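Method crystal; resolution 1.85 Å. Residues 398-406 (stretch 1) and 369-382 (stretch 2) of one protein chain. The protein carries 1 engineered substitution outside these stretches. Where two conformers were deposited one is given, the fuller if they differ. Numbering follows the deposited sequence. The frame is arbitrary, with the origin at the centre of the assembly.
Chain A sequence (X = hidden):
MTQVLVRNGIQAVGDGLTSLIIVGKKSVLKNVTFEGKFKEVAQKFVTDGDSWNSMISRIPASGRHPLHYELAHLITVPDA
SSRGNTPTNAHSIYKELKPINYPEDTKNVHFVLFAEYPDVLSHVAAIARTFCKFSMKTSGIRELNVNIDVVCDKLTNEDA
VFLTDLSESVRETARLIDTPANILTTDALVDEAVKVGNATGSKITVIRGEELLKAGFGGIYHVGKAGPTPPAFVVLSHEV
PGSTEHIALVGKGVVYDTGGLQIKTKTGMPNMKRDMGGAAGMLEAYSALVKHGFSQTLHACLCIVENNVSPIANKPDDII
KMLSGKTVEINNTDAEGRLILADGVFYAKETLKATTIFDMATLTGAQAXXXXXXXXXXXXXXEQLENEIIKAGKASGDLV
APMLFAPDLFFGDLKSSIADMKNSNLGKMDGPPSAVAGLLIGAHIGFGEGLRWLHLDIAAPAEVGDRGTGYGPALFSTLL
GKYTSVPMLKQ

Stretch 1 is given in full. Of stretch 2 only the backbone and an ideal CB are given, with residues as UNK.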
# COMPACT_ATOMS: atom_id res chain seq x y z
N ASP A 398 -32.45 -15.96 10.08
CA ASP A 398 -31.85 -14.84 9.34
C ASP A 398 -31.55 -13.78 10.43
O ASP A 398 -32.36 -12.91 10.70
CB ASP A 398 -32.84 -14.25 8.32
CG ASP A 398 -32.95 -15.08 7.03
OD1 ASP A 398 -32.26 -16.13 6.88
OD2 ASP A 398 -33.75 -14.69 6.16
N LEU A 399 -30.41 -13.92 11.10
CA LEU A 399 -30.12 -13.13 12.32
C LEU A 399 -30.03 -11.65 12.05
O LEU A 399 -29.62 -11.23 10.95
CB LEU A 399 -28.83 -13.63 12.97
CG LEU A 399 -28.92 -15.05 13.55
CD1 LEU A 399 -27.55 -15.55 13.99
CD2 LEU A 399 -29.86 -15.01 14.75
N VAL A 400 -30.43 -10.86 13.04
CA VAL A 400 -30.40 -9.38 12.93
C VAL A 400 -29.83 -8.83 14.25
O VAL A 400 -30.20 -9.32 15.34
CB VAL A 400 -31.80 -8.81 12.70
CG1 VAL A 400 -31.75 -7.28 12.62
CG2 VAL A 400 -32.43 -9.38 11.40
N ALA A 401 -28.92 -7.86 14.14
CA ALA A 401 -28.36 -7.15 15.28
C ALA A 401 -28.65 -5.66 15.11
O ALA A 401 -28.77 -5.16 13.97
CB ALA A 401 -26.81 -7.39 15.36
N PRO A 402 -28.78 -4.93 16.22
CA PRO A 402 -29.12 -3.53 16.08
C PRO A 402 -27.91 -2.62 15.85
O PRO A 402 -26.82 -2.87 16.37
CB PRO A 402 -29.76 -3.19 17.45
CG PRO A 402 -29.12 -4.09 18.40
CD PRO A 402 -28.71 -5.34 17.64
N MET A 403 -28.13 -1.60 15.02
CA MET A 403 -27.24 -0.43 14.89
C MET A 403 -27.76 0.70 15.74
O MET A 403 -28.96 0.79 16.02
CB MET A 403 -27.21 0.06 13.43
CG MET A 403 -26.47 -0.84 12.47
SD MET A 403 -25.65 -0.02 11.07
CE MET A 403 -26.92 -0.26 9.82
N LEU A 404 -26.86 1.60 16.13
CA LEU A 404 -27.28 2.86 16.76
C LEU A 404 -28.05 3.74 15.81
O LEU A 404 -27.66 3.91 14.63
CB LEU A 404 -26.06 3.67 17.24
CG LEU A 404 -25.33 3.22 18.50
CD1 LEU A 404 -24.00 4.00 18.63
CD2 LEU A 404 -26.23 3.42 19.73
N PHE A 405 -29.13 4.31 16.33
CA PHE A 405 -29.91 5.29 15.59
C PHE A 405 -29.69 6.67 16.22
O PHE A 405 -30.27 6.99 17.27
CB PHE A 405 -31.41 4.94 15.63
CG PHE A 405 -32.27 5.91 14.83
CD1 PHE A 405 -32.38 5.78 13.45
CD2 PHE A 405 -32.94 6.95 15.46
CE1 PHE A 405 -33.17 6.70 12.71
CE2 PHE A 405 -33.73 7.86 14.73
CZ PHE A 405 -33.83 7.73 13.35
N ALA A 406 -28.89 7.49 15.56
CA ALA A 406 -28.60 8.83 16.12
C ALA A 406 -28.30 9.87 15.03
O ALA A 406 -27.16 10.27 14.85
CB ALA A 406 -27.43 8.73 17.14
N UNK A 369 -17.90 -5.39 10.49
CA UNK A 369 -17.20 -4.91 11.70
C UNK A 369 -18.18 -4.48 12.80
O UNK A 369 -17.80 -4.31 13.96
CB UNK A 369 -16.28 -3.74 11.35
N UNK A 370 -19.44 -4.30 12.43
CA UNK A 370 -20.46 -3.95 13.40
C UNK A 370 -21.19 -5.20 13.92
O UNK A 370 -21.29 -5.41 15.14
CB UNK A 370 -21.46 -2.97 12.78
N UNK A 371 -21.73 -6.01 13.00
CA UNK A 371 -22.59 -7.13 13.39
C UNK A 371 -22.04 -8.50 12.99
O UNK A 371 -22.69 -9.52 13.23
CB UNK A 371 -23.98 -6.95 12.77
N UNK A 372 -20.83 -8.53 12.41
CA UNK A 372 -20.24 -9.81 12.01
C UNK A 372 -20.89 -10.35 10.73
O UNK A 372 -21.58 -9.61 10.02
CB UNK A 372 -20.38 -10.83 13.14
N UNK A 373 -20.67 -11.63 10.45
CA UNK A 373 -21.01 -12.17 9.12
C UNK A 373 -22.32 -12.93 9.08
O UNK A 373 -22.79 -13.29 8.00
CB UNK A 373 -19.89 -13.10 8.64
N UNK A 374 -22.92 -13.18 10.24
CA UNK A 374 -24.17 -13.94 10.34
C UNK A 374 -25.38 -13.05 10.61
O UNK A 374 -26.52 -13.45 10.35
CB UNK A 374 -24.05 -14.99 11.45
N UNK A 375 -25.15 -11.84 11.14
CA UNK A 375 -26.25 -10.95 11.54
C UNK A 375 -26.36 -9.78 10.55
O UNK A 375 -25.36 -9.05 10.31
CB UNK A 375 -26.03 -10.43 12.96
N UNK A 376 -27.56 -9.53 10.04
CA UNK A 376 -27.78 -8.27 9.31
C UNK A 376 -27.77 -7.15 10.36
O UNK A 376 -28.06 -7.40 11.54
CB UNK A 376 -29.09 -8.29 8.52
N UNK A 377 -27.46 -5.94 9.94
CA UNK A 377 -27.38 -4.81 10.87
C UNK A 377 -28.56 -3.91 10.62
O UNK A 377 -28.71 -3.36 9.53
CB UNK A 377 -26.07 -4.04 10.72
N UNK A 378 -29.43 -3.78 11.62
CA UNK A 378 -30.68 -3.02 11.49
C UNK A 378 -30.61 -1.66 12.19
O UNK A 378 -30.25 -1.58 13.38
CB UNK A 378 -31.84 -3.83 12.06
N UNK A 379 -30.97 -0.63 11.45
CA UNK A 379 -31.06 0.72 12.01
C UNK A 379 -32.47 1.25 11.78
O UNK A 379 -32.95 1.33 10.63
CB UNK A 379 -30.02 1.65 11.39
N UNK A 380 -33.14 1.61 12.87
CA UNK A 380 -34.54 2.04 12.80
C UNK A 380 -34.85 3.18 13.77
O UNK A 380 -34.27 3.26 14.87
CB UNK A 380 -35.46 0.86 13.09
N UNK A 381 -35.77 4.05 13.37
CA UNK A 381 -36.31 5.10 14.25
C UNK A 381 -37.28 4.56 15.30
O UNK A 381 -37.69 5.30 16.19
CB UNK A 381 -37.02 6.17 13.41
N UNK A 382 -37.64 3.29 15.18
CA UNK A 382 -38.67 2.70 16.06
C UNK A 382 -38.13 1.58 16.93
O UNK A 382 -37.83 0.49 16.46
CB UNK A 382 -39.83 2.17 15.22

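Position 369 has nothing of stretch 1 within reach of its CB, so this contact sets no rule there; the deposited residue is W369. Position 370 points toward stretch 1, with M403 SD 5.4 Å from its ideal CB. That gap asks for an apolar side chain of some length, leucine, isoleucine or methionine. It is L370, whose CD1 closes to 3.6 Å from M403 SD.

At 371 the ideal CB already lies 3.9 Å from A401 CB, which favours a small residue such as alanine, serine or cysteine. S371 fits, and its OG donates to the backbone O of position 375 at 2.7 Å, bracing the turn that leads into the strand. Position 372 has a phi of 76°, which by itself favours glycine, and G372 is found. Position 373 is out of reach and holds R373.

The CA-to-CB bond of 374 points sideways, and its ideal CB lies 4.4 Å from L399 CD1, so a moderate apolar residue would suit. L374 takes the place, its CB 4.3 Å from L399 CD1. Its backbone matters too: water 1 accepts from L399 N (water O to N, 3.2 Å) and its oxygen lies 2.6 Å from L374 O, so it joins the stretches ahead of the direct ladder.

Position 375 also points sideways, close to A401 CB and the backbone of L399 and V400. A flat ring could lie against L399, though an aliphatic chain might also serve. H375 supplies the ring: L399 CB sits over its face, 3.7 Å from the ring centroid, and NE2 is hydrogen-bonded elsewhere in the structure.

From 376 the backbone pairs in parallel. The ideal CB of 376 lies 3.9 Å from L399 O and 4.5 Å from V400 CG2, so a small residue is the cautious choice. It is G376, whose N donates to L399 O (2.8 Å) while its O accepts from A401 N (2.8 Å).

Position 377 shares a face with A401, and its ideal CB is already 3.7 Å from M403 CG. Alanine or another small residue suits; A377 CB keeps that 3.7 Å contact with M403 CG.

Position 378 is on the face of V400 and P402, its ideal CB a tight 3.5 Å from V400 CG1. Again small is the rule, and A378 obeys it. Its N donates to A401 O (2.8 Å) and its O accepts from M403 N (2.7 Å), both nearly straight.

The ideal CB of 379 lies 3.8 Å from M403 CB, with F405 farther along, so a long, flexible apolar chain is apt. In M379, chi1 t sets CG 3.5 Å from L404 O and 4.0 Å from F405 CD1; chi2 is also t, and chi3 is p.

Position 380 points away, so stretch 1 sets no preference, and many side chains that suit a strand, polar or apolar, would do. T380 uses OG1 to accept from the N of 382, while T380 N donates to water 2, which also lies 2.9 Å, oxygen to oxygen, from M403 O.

At 381 the ideal CB is 3.6 Å from F405 CZ; many residues could cover the ring with their backbone. N381 lays its CA over the face, 3.7 Å from the F405 ring centroid, and its end leads away. Position 382 points away; D382 is a helix N-cap.

Stretch 2 369-382: WLSGRLHGAAMTND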
# COMPACT_ATOMS: atom_id res chain seq x y z
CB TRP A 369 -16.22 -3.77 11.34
CG TRP A 369 -15.11 -4.21 10.41
CD1 TRP A 369 -15.25 -4.79 9.17
CD2 TRP A 369 -13.71 -4.10 10.65
NE1 TRP A 369 -14.01 -5.05 8.63
CE2 TRP A 369 -13.05 -4.65 9.52
CE3 TRP A 369 -12.94 -3.60 11.69
CZ2 TRP A 369 -11.66 -4.68 9.41
CZ3 TRP A 369 -11.55 -3.65 11.59
CH2 TRP A 369 -10.93 -4.19 10.46
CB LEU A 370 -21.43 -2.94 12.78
CG LEU A 370 -22.42 -2.24 13.74
CD1 LEU A 370 -22.84 -0.88 13.13
CD2 LEU A 370 -23.68 -3.13 13.94
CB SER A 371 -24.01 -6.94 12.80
OG SER A 371 -24.01 -6.99 11.38
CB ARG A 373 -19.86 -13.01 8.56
CG ARG A 373 -18.58 -12.20 8.39
CD ARG A 373 -17.52 -12.89 7.57
NE ARG A 373 -16.39 -11.97 7.38
CZ ARG A 373 -16.40 -10.90 6.56
NH1 ARG A 373 -17.45 -10.61 5.79
NH2 ARG A 373 -15.34 -10.11 6.50
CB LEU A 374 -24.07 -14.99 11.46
CG LEU A 374 -23.40 -16.32 11.13
CD1 LEU A 374 -21.95 -16.16 10.75
CD2 LEU A 374 -23.54 -17.25 12.32
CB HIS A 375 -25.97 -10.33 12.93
CG HIS A 375 -26.07 -11.30 14.07
ND1 HIS A 375 -25.18 -12.34 14.24
CD2 HIS A 375 -26.96 -11.38 15.09
CE1 HIS A 375 -25.49 -12.99 15.35
NE2 HIS A 375 -26.56 -12.43 15.88
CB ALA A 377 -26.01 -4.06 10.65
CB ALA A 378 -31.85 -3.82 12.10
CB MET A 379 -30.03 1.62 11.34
CG MET A 379 -29.88 2.98 12.04
SD MET A 379 -28.80 4.08 11.09
CE MET A 379 -29.89 4.61 9.78
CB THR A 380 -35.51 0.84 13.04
OG1 THR A 380 -36.87 1.30 12.99
CG2 THR A 380 -35.24 0.15 14.40
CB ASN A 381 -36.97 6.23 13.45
CG ASN A 381 -38.27 5.81 12.77
OD1 ASN A 381 -38.39 4.67 12.32
ND2 ASN A 381 -39.23 6.72 12.69
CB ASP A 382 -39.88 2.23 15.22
CG ASP A 382 -41.09 1.91 16.09
OD1 ASP A 382 -41.93 2.81 16.30
OD2 ASP A 382 -41.19 0.77 16.56
O HOH W 1 -28.09 -15.32 9.39
O HOH W 2 -31.72 0.91 15.27
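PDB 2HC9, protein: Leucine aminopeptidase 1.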